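Local coordinates for protein ketosynthase (Streptomyces sp. MSC090213JE08, PDB 6KXD) that probably serves as the chain length factor paired with a ketosynthase subunit that elongates polyketide chains in the highly reducing type II polyketide synthase making ishigamide, at residues B[56-60]-B[208-214]; B[82-86]-B[145-151]; B[351-357]-B[369-375]. Residues are numbered along the deposited sequence.

Interaction 1: B[56-60]-B[208-214]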
loop_
_atom_site.group_PDB
_atom_site.type_symbol
_atom_site.label_atom_id
_atom_site.label_comp_id
_atom_site.label_asym_id
_atom_site.label_seq_id
_atom_site.Cartn_x
_atom_site.Cartn_y
_atom_site.Cartn_z
ATOM N N LEU B 56 -4.006 23.667 16.403
ATOM C CA LEU B 56 -3.378 23.224 15.149
ATOM C C LEU B 56 -2.362 24.252 14.631
ATOM O O LEU B 56 -1.643 23.981 13.683
ATOM C CB LEU B 56 -4.486 22.980 14.125
ATOM C CG LEU B 56 -5.359 21.761 14.428
ATOM C CD1 LEU B 56 -6.710 21.876 13.747
ATOM C CD2 LEU B 56 -4.653 20.469 14.027
ATOM N N GLY B 57 -2.317 25.444 15.237
ATOM C CA GLY B 57 -1.385 26.479 14.824
ATOM C C GLY B 57 -1.848 27.109 13.518
ATOM O O GLY B 57 -2.951 26.821 13.062
ATOM N N PRO B 58 -1.038 27.981 12.879
ATOM C CA PRO B 58 -1.463 28.647 11.648
ATOM C C PRO B 58 -1.812 27.587 10.587
ATOM O O PRO B 58 -1.179 26.543 10.568
ATOM C CB PRO B 58 -0.258 29.516 11.240
ATOM C CG PRO B 58 0.928 28.958 12.029
ATOM C CD PRO B 58 0.330 28.342 13.280
ATOM N N LEU B 59 -2.843 27.867 9.780
ATOM C CA LEU B 59 -3.300 27.013 8.678
ATOM C C LEU B 59 -3.521 27.881 7.449
ATOM O O LEU B 59 -3.766 29.075 7.577
ATOM C CB LEU B 59 -4.613 26.322 9.055
ATOM C CG LEU B 59 -4.537 25.276 10.160
ATOM C CD1 LEU B 59 -5.930 24.928 10.638
ATOM C CD2 LEU B 59 -3.794 24.030 9.706
ATOM N N PRO B 60 -3.507 27.296 6.228
ATOM C CA PRO B 60 -3.723 28.067 5.009
ATOM C C PRO B 60 -5.155 28.600 4.913
ATOM O O PRO B 60 -5.421 29.480 4.128
ATOM C CB PRO B 60 -3.457 27.101 3.843
ATOM C CG PRO B 60 -3.162 25.747 4.468
ATOM C CD PRO B 60 -3.291 25.869 5.971
ATOM N N PHE B 208 -7.027 15.035 9.577
ATOM C CA PHE B 208 -6.727 16.441 9.432
ATOM C C PHE B 208 -5.439 16.743 10.229
ATOM O O PHE B 208 -5.252 16.270 11.338
ATOM C CB PHE B 208 -7.886 17.335 9.878
ATOM C CG PHE B 208 -7.556 18.771 9.563
ATOM C CD1 PHE B 208 -7.807 19.292 8.306
ATOM C CD2 PHE B 208 -6.835 19.539 10.462
ATOM C CE1 PHE B 208 -7.414 20.586 7.991
ATOM C CE2 PHE B 208 -6.425 20.824 10.135
ATOM C CZ PHE B 208 -6.739 21.347 8.911
ATOM N N SER B 209 -4.500 17.449 9.604
ATOM C CA SER B 209 -3.268 17.867 10.262
ATOM C C SER B 209 -2.821 19.159 9.607
ATOM O O SER B 209 -3.099 19.373 8.432
ATOM C CB SER B 209 -2.141 16.869 10.196
ATOM O OG SER B 209 -1.639 16.704 8.876
ATOM N N ALA B 210 -2.172 20.018 10.397
ATOM C CA ALA B 210 -1.580 21.247 9.831
ATOM C C ALA B 210 -0.621 20.876 8.688
ATOM O O ALA B 210 -0.568 21.550 7.640
ATOM C CB ALA B 210 -0.880 22.047 10.923
ATOM N N ALA B 211 0.085 19.752 8.805
ATOM C CA ALA B 211 1.008 19.384 7.754
ATOM C C ALA B 211 0.270 19.127 6.433
ATOM O O ALA B 211 0.581 19.723 5.345
ATOM C CB ALA B 211 1.853 18.222 8.185
ATOM N N HIS B 212 -0.712 18.237 6.514
ATOM C CA HIS B 212 -1.613 17.935 5.398
ATOM C C HIS B 212 -2.190 19.216 4.795
ATOM O O HIS B 212 -2.146 19.393 3.577
ATOM C CB HIS B 212 -2.722 17.005 5.872
ATOM C CG HIS B 212 -3.613 16.572 4.768
ATOM N ND1 HIS B 212 -4.956 16.809 4.792
ATOM C CD2 HIS B 212 -3.331 15.992 3.592
ATOM C CE1 HIS B 212 -5.480 16.347 3.676
ATOM N NE2 HIS B 212 -4.505 15.852 2.923
ATOM N N ALA B 213 -2.759 20.078 5.642
ATOM C CA ALA B 213 -3.396 21.287 5.166
ATOM C C ALA B 213 -2.375 22.141 4.403
ATOM O O ALA B 213 -2.656 22.596 3.310
ATOM C CB ALA B 213 -4.023 22.066 6.288
ATOM N N TRP B 214 -1.191 22.335 4.981
ATOM C CA TRP B 214 -0.140 23.149 4.311
ATOM C C TRP B 214 0.353 22.463 3.037
ATOM O O TRP B 214 0.552 23.120 2.015
ATOM C CB TRP B 214 0.990 23.434 5.312
ATOM C CG TRP B 214 0.625 24.552 6.224
ATOM C CD1 TRP B 214 0.313 24.492 7.546
ATOM C CD2 TRP B 214 0.490 25.932 5.839
ATOM N NE1 TRP B 214 -0.004 25.739 8.007
ATOM C CE2 TRP B 214 0.100 26.641 6.989
ATOM C CE3 TRP B 214 0.649 26.622 4.626
ATOM C CZ2 TRP B 214 -0.120 28.020 6.971
ATOM C CZ3 TRP B 214 0.439 27.987 4.612
ATOM C CH2 TRP B 214 0.036 28.662 5.761
#

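Interaction 2: B[82-86]-B[145-151]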
loop_
_atom_site.group_PDB
_atom_site.type_symbol
_atom_site.label_atom_id
_atom_site.label_comp_id
_atom_site.label_asym_id
_atom_site.label_seq_id
_atom_site.Cartn_x
_atom_site.Cartn_y
_atom_site.Cartn_z
ATOM N N ALA B 82 -1.357 8.197 24.024
ATOM C CA ALA B 82 -0.765 9.548 24.231
ATOM C C ALA B 82 -0.043 10.049 22.963
ATOM O O ALA B 82 -0.054 11.235 22.702
ATOM C CB ALA B 82 0.173 9.516 25.419
ATOM N N LYS B 83 0.645 9.147 22.268
ATOM C CA LYS B 83 1.460 9.459 21.098
ATOM C C LYS B 83 0.772 8.987 19.809
ATOM O O LYS B 83 1.355 9.059 18.713
ATOM C CB LYS B 83 2.802 8.749 21.231
ATOM C CG LYS B 83 3.634 9.134 22.448
ATOM C CD LYS B 83 3.474 10.578 22.765
ATOM C CE LYS B 83 4.671 11.232 23.431
ATOM N NZ LYS B 83 4.572 12.701 23.243
ATOM N N MET B 84 -0.451 8.477 19.934
ATOM C CA MET B 84 -1.161 7.894 18.809
ATOM C C MET B 84 -1.505 8.975 17.791
ATOM O O MET B 84 -2.037 10.034 18.120
ATOM C CB MET B 84 -2.459 7.219 19.244
ATOM C CG MET B 84 -3.255 6.671 18.077
ATOM S SD MET B 84 -4.697 5.773 18.600
ATOM C CE MET B 84 -3.947 4.402 19.474
ATOM N N ASP B 85 -1.256 8.656 16.525
ATOM C CA ASP B 85 -1.614 9.578 15.463
ATOM C C ASP B 85 -3.128 9.553 15.257
ATOM O O ASP B 85 -3.830 8.541 15.439
ATOM C CB ASP B 85 -0.885 9.234 14.171
ATOM C CG ASP B 85 -1.228 7.835 13.706
ATOM O OD1 ASP B 85 -1.007 6.880 14.472
ATOM O OD2 ASP B 85 -1.770 7.711 12.580
ATOM N N ARG B 86 -3.644 10.676 14.793
ATOM C CA ARG B 86 -5.033 10.853 14.624
ATOM C C ARG B 86 -5.551 9.861 13.568
ATOM O O ARG B 86 -6.632 9.362 13.722
ATOM C CB ARG B 86 -5.286 12.307 14.279
ATOM C CG ARG B 86 -6.745 12.685 14.175
ATOM C CD ARG B 86 -6.772 14.180 13.976
ATOM N NE ARG B 86 -8.110 14.686 13.898
ATOM C CZ ARG B 86 -8.867 14.984 14.941
ATOM N NH1 ARG B 86 -8.381 14.846 16.165
ATOM N NH2 ARG B 86 -10.108 15.396 14.754
ATOM N N ASP B 145 10.954 12.212 19.144
ATOM C CA ASP B 145 9.957 11.534 20.012
ATOM C C ASP B 145 9.875 10.060 19.597
ATOM O O ASP B 145 9.165 9.685 18.666
ATOM C CB ASP B 145 8.631 12.291 19.972
ATOM C CG ASP B 145 7.573 11.736 20.908
ATOM O OD1 ASP B 145 7.758 10.607 21.381
ATOM O OD2 ASP B 145 6.573 12.437 21.114
ATOM N N ALA B 146 10.610 9.209 20.307
ATOM C CA ALA B 146 10.760 7.806 19.953
ATOM C C ALA B 146 9.430 7.055 20.120
ATOM O O ALA B 146 9.224 6.066 19.444
ATOM C CB ALA B 146 11.860 7.167 20.755
ATOM N N GLY B 147 8.571 7.544 21.014
ATOM C CA GLY B 147 7.263 6.948 21.281
ATOM C C GLY B 147 6.331 7.144 20.092
ATOM O O GLY B 147 5.402 6.406 19.923
ATOM N N ARG B 148 6.612 8.153 19.255
ATOM C CA ARG B 148 5.763 8.442 18.053
ATOM C C ARG B 148 6.132 7.508 16.901
ATOM O O ARG B 148 5.328 7.361 15.968
ATOM C CB ARG B 148 5.874 9.900 17.593
ATOM C CG ARG B 148 5.329 10.953 18.548
ATOM C CD ARG B 148 3.850 11.256 18.502
ATOM N NE ARG B 148 3.388 11.865 17.262
ATOM C CZ ARG B 148 3.531 13.149 16.928
ATOM N NH1 ARG B 148 4.280 13.949 17.664
ATOM N NH2 ARG B 148 2.934 13.625 15.847
ATOM N N ILE B 149 7.300 6.856 16.952
ATOM C CA ILE B 149 7.837 6.134 15.804
ATOM C C ILE B 149 6.922 4.987 15.359
ATOM O O ILE B 149 6.651 4.827 14.178
ATOM C CB ILE B 149 9.279 5.662 16.107
ATOM C CG1 ILE B 149 10.252 6.849 16.103
ATOM C CG2 ILE B 149 9.716 4.576 15.148
ATOM C CD1 ILE B 149 11.700 6.456 16.320
ATOM N N PRO B 150 6.406 4.126 16.257
ATOM C CA PRO B 150 5.541 3.029 15.810
ATOM C C PRO B 150 4.397 3.561 14.912
ATOM O O PRO B 150 4.127 3.071 13.748
ATOM C CB PRO B 150 5.084 2.403 17.140
ATOM C CG PRO B 150 6.149 2.791 18.150
ATOM C CD PRO B 150 6.649 4.153 17.705
ATOM N N PHE B 151 3.843 4.697 15.324
ATOM C CA PHE B 151 2.664 5.255 14.720
ATOM C C PHE B 151 2.935 5.765 13.300
ATOM O O PHE B 151 2.005 5.948 12.554
ATOM C CB PHE B 151 2.095 6.353 15.620
ATOM C CG PHE B 151 1.655 5.821 16.954
ATOM C CD1 PHE B 151 0.468 5.112 17.074
ATOM C CD2 PHE B 151 2.423 6.018 18.092
ATOM C CE1 PHE B 151 0.064 4.608 18.302
ATOM C CE2 PHE B 151 2.007 5.523 19.321
ATOM C CZ PHE B 151 0.830 4.815 19.427
HETATM O O HOH W 1 1.829 10.050 16.287
HETATM O O HOH W 2 -0.166 6.190 11.072
#

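Interaction 3: B[351-357]-B[369-375]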
loop_
_atom_site.group_PDB
_atom_site.type_symbol
_atom_site.label_atom_id
_atom_site.label_comp_id
_atom_site.label_asym_id
_atom_site.label_seq_id
_atom_site.Cartn_x
_atom_site.Cartn_y
_atom_site.Cartn_z
ATOM N N ARG B 351 -34.291 -0.284 -2.541
ATOM C CA ARG B 351 -34.020 -1.701 -2.631
ATOM C C ARG B 351 -33.876 -2.104 -4.101
ATOM O O ARG B 351 -34.691 -1.742 -4.911
ATOM C CB ARG B 351 -35.102 -2.567 -1.975
ATOM C CG ARG B 351 -34.741 -4.052 -1.944
ATOM C CD ARG B 351 -35.323 -4.846 -0.766
ATOM N NE ARG B 351 -34.472 -5.965 -0.334
ATOM C CZ ARG B 351 -34.367 -7.138 -0.963
ATOM N NH1 ARG B 351 -35.138 -7.399 -2.005
ATOM N NH2 ARG B 351 -33.488 -8.040 -0.561
ATOM N N GLY B 352 -32.818 -2.859 -4.382
ATOM C CA GLY B 352 -32.410 -3.365 -5.685
ATOM C C GLY B 352 -31.864 -2.301 -6.621
ATOM O O GLY B 352 -31.610 -2.626 -7.766
ATOM N N ARG B 353 -31.681 -1.048 -6.144
ATOM C CA ARG B 353 -31.297 0.020 -7.053
ATOM C C ARG B 353 -29.776 0.011 -7.252
ATOM O O ARG B 353 -29.040 -0.380 -6.397
ATOM C CB ARG B 353 -31.752 1.380 -6.525
ATOM C CG ARG B 353 -33.261 1.571 -6.503
ATOM C CD ARG B 353 -33.909 1.469 -7.870
ATOM N NE ARG B 353 -35.347 1.658 -7.671
ATOM C CZ ARG B 353 -36.041 2.744 -7.997
ATOM N NH1 ARG B 353 -35.743 3.412 -9.097
ATOM N NH2 ARG B 353 -37.028 3.155 -7.211
ATOM N N ILE B 354 -29.326 0.535 -8.394
ATOM C CA ILE B 354 -27.920 0.654 -8.694
ATOM C C ILE B 354 -27.378 1.993 -8.191
ATOM O O ILE B 354 -27.978 3.079 -8.342
ATOM C CB ILE B 354 -27.667 0.483 -10.206
ATOM C CG1 ILE B 354 -28.017 -0.918 -10.687
ATOM C CG2 ILE B 354 -26.217 0.821 -10.559
ATOM C CD1 ILE B 354 -27.087 -1.978 -10.150
ATOM N N ALA B 355 -26.184 1.932 -7.592
ATOM C CA ALA B 355 -25.465 3.101 -7.243
ATOM C C ALA B 355 -24.062 3.033 -7.859
ATOM O O ALA B 355 -23.457 2.014 -8.025
ATOM C CB ALA B 355 -25.386 3.255 -5.746
ATOM N N LEU B 356 -23.568 4.201 -8.194
ATOM C CA LEU B 356 -22.265 4.384 -8.800
ATOM C C LEU B 356 -21.511 5.401 -7.945
ATOM O O LEU B 356 -22.051 6.484 -7.650
ATOM C CB LEU B 356 -22.423 4.936 -10.214
ATOM C CG LEU B 356 -21.160 5.020 -11.058
ATOM C CD1 LEU B 356 -21.497 4.852 -12.525
ATOM C CD2 LEU B 356 -20.493 6.369 -10.871
ATOM N N VAL B 357 -20.279 5.063 -7.580
ATOM C CA VAL B 357 -19.408 6.004 -6.864
ATOM C C VAL B 357 -18.152 6.177 -7.718
ATOM O O VAL B 357 -17.701 5.262 -8.321
ATOM C CB VAL B 357 -19.082 5.549 -5.433
ATOM C CG1 VAL B 357 -20.348 5.322 -4.648
ATOM C CG2 VAL B 357 -18.189 4.341 -5.378
ATOM N N ALA B 369 -16.999 2.512 -8.717
ATOM C CA ALA B 369 -17.639 1.306 -8.249
ATOM C C ALA B 369 -19.131 1.371 -8.555
ATOM O O ALA B 369 -19.793 2.395 -8.321
ATOM C CB ALA B 369 -17.405 1.056 -6.779
ATOM N N VAL B 370 -19.666 0.206 -8.939
ATOM C CA VAL B 370 -21.115 0.035 -9.162
ATOM C C VAL B 370 -21.652 -0.937 -8.111
ATOM O O VAL B 370 -21.095 -2.024 -7.914
ATOM C CB VAL B 370 -21.385 -0.447 -10.592
ATOM C CG1 VAL B 370 -22.861 -0.693 -10.848
ATOM C CG2 VAL B 370 -20.845 0.541 -11.597
ATOM N N LEU B 371 -22.641 -0.475 -7.355
ATOM C CA LEU B 371 -23.233 -1.274 -6.260
ATOM C C LEU B 371 -24.691 -1.551 -6.601
ATOM O O LEU B 371 -25.339 -0.731 -7.229
ATOM C CB LEU B 371 -23.218 -0.480 -4.970
ATOM C CG LEU B 371 -21.857 0.105 -4.571
ATOM C CD1 LEU B 371 -22.008 0.952 -3.322
ATOM C CD2 LEU B 371 -20.845 -0.983 -4.337
ATOM N N ARG B 372 -25.207 -2.666 -6.100
ATOM C CA ARG B 372 -26.633 -2.871 -6.100
ATOM C C ARG B 372 -27.106 -2.818 -4.654
ATOM O O ARG B 372 -26.574 -3.614 -3.833
ATOM C CB ARG B 372 -26.928 -4.198 -6.775
ATOM C CG ARG B 372 -28.314 -4.720 -6.416
ATOM C CD ARG B 372 -29.216 -5.072 -7.561
ATOM N NE ARG B 372 -28.617 -5.308 -8.867
ATOM C CZ ARG B 372 -29.102 -4.794 -10.002
ATOM N NH1 ARG B 372 -30.074 -3.887 -9.964
ATOM N NH2 ARG B 372 -28.590 -5.184 -11.158
ATOM N N LEU B 373 -28.051 -1.909 -4.372
ATOM C CA LEU B 373 -28.555 -1.710 -3.013
ATOM C C LEU B 373 -29.509 -2.873 -2.743
ATOM O O LEU B 373 -30.253 -3.295 -3.638
ATOM C CB LEU B 373 -29.157 -0.313 -2.843
ATOM C CG LEU B 373 -28.212 0.818 -3.255
ATOM C CD1 LEU B 373 -28.895 2.160 -3.236
ATOM C CD2 LEU B 373 -26.982 0.819 -2.354
ATOM N N ILE B 374 -29.374 -3.475 -1.562
ATOM C CA ILE B 374 -30.166 -4.611 -1.182
ATOM C C ILE B 374 -30.954 -4.170 0.051
ATOM O O ILE B 374 -31.958 -3.490 -0.130
ATOM C CB ILE B 374 -29.277 -5.845 -1.006
ATOM C CG1 ILE B 374 -28.581 -6.165 -2.330
ATOM C CG2 ILE B 374 -30.053 -7.044 -0.471
ATOM C CD1 ILE B 374 -27.499 -7.176 -2.185
ATOM N N GLY B 375 -30.433 -4.445 1.253
ATOM C CA GLY B 375 -31.108 -4.194 2.551
ATOM C C GLY B 375 -31.817 -5.437 3.072
ATOM O O GLY B 375 -32.372 -6.201 2.265
#

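Interaction 1: B[56-60]-B[208-214]
In this thiolase-fold protein, the loop between strands 50-51 and 63-65 packs along one side of the first turn of helix 210-219. Ser209 is the N-cap: its p rotamer (chi1 68°) brings OG to 3.0 Å from His212 N, a capping bond; the CA-to-CB bond of Ser209 points away from the loop. The loop meets the neighbouring side of the turn. Leu56 and Leu59 both take the m,t rotamer but do different jobs. The CA-to-CB bond of Leu56 points toward the other segment, and CD1 lies 3.8 Å from Phe208 CE2. At Leu59 the CA-to-CB bond points away, and the branched end turns back so that CD2 lies 3.7 Å from Ala210 CB and 3.9 Å from Ala213 CB. Phe208, chi1 t, carries its ring to the two leucines, Leu59 CD1 meeting its edge 4.1 Å from CZ, while its backbone N is held by Glu231. Small Ala210 and Ala213 let Leu59 settle close to the helix. Farther along, Trp214 (chi1 m, chi2 109°) lays its indole alongside the loop. Pro60 covers one face in a CH-pi contact, CD lying 3.7 Å from the centroid of the five-membered ring and 15° off its normal. Pro132 of the partner ketosynthase chain also packs on this tryptophan. At the indole edge, Trp214 NE1 donates a nearly straight 2.9 Å hydrogen bond to Pro58 O.

Interaction 2: B[82-86]-B[145-151]
Neither segment is regular secondary structure throughout. Residues 82-86 form the loop leading into helix 86-99. In the other segment, 146-148 have helical backbone angles and run into the weakly bonded helix near 149-151. The backbones come closest at Lys83 and Arg148, 5.4 Å from CA to CA, and run on to Asp85 and Phe151. Phe151 makes the main packing contact: Met84 CA sits 3.6 Å from its ring centroid, 13° off the normal, a CH-pi contact that fits the loop backbone over the ring face, and Met84 CB is 3.8 Å from Phe151 CE1. At the solvent side, Lys83 NZ makes a 2.9 Å salt bridge with Asp145 OD2. A water joins the backbone of Lys83 to the side chain of Arg148, donating to Lys83 O at 2.7 Å and accepting from Arg148 NE at 2.6 Å. Asp85 N-caps helix 86-99 and bonds Thr88 there. The contact thus joins the start of that helix to helix 149-152: Met84 reaches between helices 72-76 and 86-99, Arg148 forms a salt bridge with Asp130 on helix 125-137, and Ala146, Ile149 and Pro150 pack on the partner ketosynthase chain.

Interaction 3: B[351-357]-B[369-375]
Apolar side chains fill both faces of this strand pair. On one face Ile354 CG2 lies 3.7 Å from Val370 CG1, and Leu356 CD1 is 4.5 Å from Val370 CG2; Leu277 of helix 265-280 covers Leu356 and Val370. On the other face Val357 CG2 meets Ala369 CB at 3.7 Å and Ala355 CB faces Leu371 CB at 4.4 Å, with Ile337 and Val340 of helix 332-344 packed against Val357 and Ala355. These are the two arms of the beta hairpin 354-360/365-373, crossing at 152° in an antiparallel pairing within a sheet that carries helices on both sides, as in the layered thiolase fold. Strand 287-291 extends it beyond 354-360 and strand 250-259 beyond 365-373. Ala355 and Leu371 form a hydrogen-bonded pair, with Ala355 N to Leu371 O at 2.8 Å and Leu371 N to Ala355 O at 2.7 Å. Val357 and Ala369 repeat the pattern, and between the two lies the non-hydrogen-bonded pair Leu356-Val370. Leu373 N then bonds Arg353 O at 2.7 Å, almost perfectly linear. Beyond it the pairing frays. Gly352, at positive phi, turns the chain, and its N makes a weak 2.7 Å bond to Leu373 O. Arg372 folds its guanidinium over the Ile354 side chain, Ile354 CD1 3.5 Å from Arg372 CZ, so that NH1 donates to Gly352 O at 3.0 Å. Outermost, Arg351 NE gives a weak 3.3 Å bond to O of Gly375, the last modelled residue.

In the fold
Following the chain from the N terminus, the loop at 56-60 is the first to be used, and it waits 147 residues until 208-214 completes interaction 1. Within that span 82-86 meets 145-151, so interaction 2 closes wholly inside the first loop. The two touch where Phe208 O lies 3.7 Å from Arg86 CD, and both residues bond to Glu231 on strand 229-240; both contacts also reach the partner ketosynthase chain, interaction 1 through a single residue. Interaction 3 opens only later, closing a short hairpin near the C terminus; it joins strands 354-360 and 365-373, which lie between strands 287-291 and 250-259. Its centre is 36 Å from that of interaction 1, across the chain's centre.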